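Local coordinates for protein methylxanthine N1-demethylase NdmA (Pseudomonas putida, PDB 6ICN) that catalyses the N1-demethylation of caffeine to theobromine and formaldehyde, as a Rieske non-heme iron oxygenase carrying one [2Fe-2S] cluster per subunit, at residues Tyr335-Trp338 with Leu339-Leu342. Residues are numbered along the deposited sequence; the frame is centred on the assembly and turned at random.
Sequences YRKW and LREL
Trp338 with Leu342, like Tyr335 with Leu339 three residues earlier, illustrates how i/i+4 spacing in an alpha helix sets a leucine against an aromatic ring. The two turns belong to helix 330-348, in the VanA-type C-terminal domain of this Rieske oxygenase. Leu339 supplies the first CH-pi contact: its CD1 sits over the phenol face of Tyr335, 3.5 Å from CE2. The i to i+4 backbone hydrogen bonds of the helix run through both turns, and Leu339 N gives Tyr335 O a nearly straight one (3.0 Å, 173°).

In Trp338, CG stands anti to the backbone nitrogen (chi1 -161°), bringing the CD1/NE1 side of the indole alongside Leu342. Leu342 CD1 then lies over one face of the indole, 4.2 Å from the centroid of the five-membered ring, while its CG packs 3.8 Å from Trp338 CD1. The indole is fixed further by a hydrogen bond from NE1 to the carbonyl of Ala356 and by an edge-to-face contact with Phe220, tying this helix to helix 350-358 and to the large antiparallel sheet.

On the solvent side, the extended Glu341 crosses the Lys337 chain at an angle, and OE1 of the glutamate forms a salt bridge with Arg215. Its OE2 comes 3.5 Å from Lys337 CE, but the charges themselves stay apart, Lys337 NZ to Glu341 OE2 being 4.7 Å.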
loop_
_atom_site.group_PDB
_atom_site.type_symbol
_atom_site.label_atom_id
_atom_site.label_comp_id
_atom_site.label_asym_id
_atom_site.label_seq_id
_atom_site.Cartn_x
_atom_site.Cartn_y
_atom_site.Cartn_z
ATOM N N TYR A 335 23.878 22.320 30.495
ATOM C CA TYR A 335 24.036 20.992 29.907
ATOM C C TYR A 335 25.101 20.992 28.818
ATOM O O TYR A 335 26.008 20.157 28.824
ATOM C CB TYR A 335 22.688 20.531 29.345
ATOM C CG TYR A 335 22.675 19.161 28.692
ATOM C CD1 TYR A 335 22.849 18.011 29.449
ATOM C CD2 TYR A 335 22.421 19.023 27.328
ATOM C CE1 TYR A 335 22.799 16.749 28.861
ATOM C CE2 TYR A 335 22.364 17.772 26.730
ATOM C CZ TYR A 335 22.553 16.646 27.496
ATOM O OH TYR A 335 22.503 15.405 26.901
ATOM N N ARG A 336 24.993 21.919 27.853
ATOM C CA ARG A 336 25.958 21.977 26.767
ATOM C C ARG A 336 27.368 22.230 27.290
ATOM O O ARG A 336 28.336 21.660 26.777
ATOM C CB ARG A 336 25.541 23.060 25.775
ATOM C CG ARG A 336 24.242 22.717 25.033
ATOM C CD ARG A 336 23.772 23.867 24.134
ATOM N NE ARG A 336 22.571 23.456 23.405
ATOM C CZ ARG A 336 22.076 24.063 22.326
ATOM N NH1 ARG A 336 22.666 25.141 21.807
ATOM N NH2 ARG A 336 20.972 23.585 21.768
ATOM N N LYS A 337 27.485 23.071 28.322
ATOM C CA LYS A 337 28.782 23.370 28.922
ATOM C C LYS A 337 29.416 22.121 29.525
ATOM O O LYS A 337 30.603 21.842 29.299
ATOM C CB LYS A 337 28.611 24.450 29.992
ATOM C CG LYS A 337 29.914 24.820 30.713
ATOM C CD LYS A 337 29.658 25.957 31.679
ATOM C CE LYS A 337 30.890 26.223 32.533
ATOM N NZ LYS A 337 30.648 27.381 33.434
ATOM N N TRP A 338 28.631 21.349 30.288
ATOM C CA TRP A 338 29.179 20.133 30.888
ATOM C C TRP A 338 29.555 19.110 29.821
ATOM O O TRP A 338 30.623 18.493 29.895
ATOM C CB TRP A 338 28.191 19.537 31.890
ATOM C CG TRP A 338 28.829 18.567 32.874
ATOM C CD1 TRP A 338 30.123 18.134 32.900
ATOM C CD2 TRP A 338 28.171 17.933 33.969
ATOM N NE1 TRP A 338 30.319 17.270 33.965
ATOM C CE2 TRP A 338 29.135 17.136 34.640
ATOM C CE3 TRP A 338 26.868 17.981 34.467
ATOM C CZ2 TRP A 338 28.813 16.370 35.757
ATOM C CZ3 TRP A 338 26.545 17.235 35.579
ATOM C CH2 TRP A 338 27.522 16.430 36.219
ATOM N N LEU A 339 28.699 18.912 28.808
ATOM C CA LEU A 339 29.061 17.980 27.742
ATOM C C LEU A 339 30.376 18.379 27.073
ATOM O O LEU A 339 31.213 17.521 26.768
ATOM C CB LEU A 339 27.952 17.898 26.691
ATOM C CG LEU A 339 26.659 17.200 27.085
ATOM C CD1 LEU A 339 25.741 17.122 25.851
ATOM C CD2 LEU A 339 26.914 15.817 27.638
ATOM N N ARG A 340 30.565 19.679 26.818
ATOM C CA ARG A 340 31.818 20.169 26.241
ATOM C C ARG A 340 33.006 19.814 27.132
ATOM O O ARG A 340 34.051 19.366 26.634
ATOM C CB ARG A 340 31.753 21.698 26.012
ATOM C CG ARG A 340 32.944 22.278 25.197
ATOM C CD ARG A 340 32.912 23.816 25.029
ATOM N NE ARG A 340 31.551 24.362 25.130
ATOM C CZ ARG A 340 31.142 25.303 25.989
ATOM N NH1 ARG A 340 31.975 25.814 26.902
ATOM N NH2 ARG A 340 29.864 25.708 25.922
ATOM N N GLU A 341 32.849 19.991 28.446
ATOM C CA GLU A 341 33.927 19.671 29.382
ATOM C C GLU A 341 34.236 18.181 29.370
ATOM O O GLU A 341 35.401 17.779 29.481
ATOM C CB GLU A 341 33.552 20.107 30.793
ATOM C CG GLU A 341 33.481 21.615 31.001
ATOM C CD GLU A 341 32.976 21.968 32.380
ATOM O OE1 GLU A 341 32.992 21.081 33.267
ATOM O OE2 GLU A 341 32.561 23.124 32.598
ATOM N N LEU A 342 33.203 17.347 29.256
ATOM C CA LEU A 342 33.435 15.907 29.229
ATOM C C LEU A 342 34.174 15.501 27.964
ATOM O O LEU A 342 35.084 14.658 28.000
ATOM C CB LEU A 342 32.097 15.161 29.363
ATOM C CG LEU A 342 31.429 15.254 30.745
ATOM C CD1 LEU A 342 29.947 14.880 30.729
ATOM C CD2 LEU A 342 32.194 14.382 31.766
#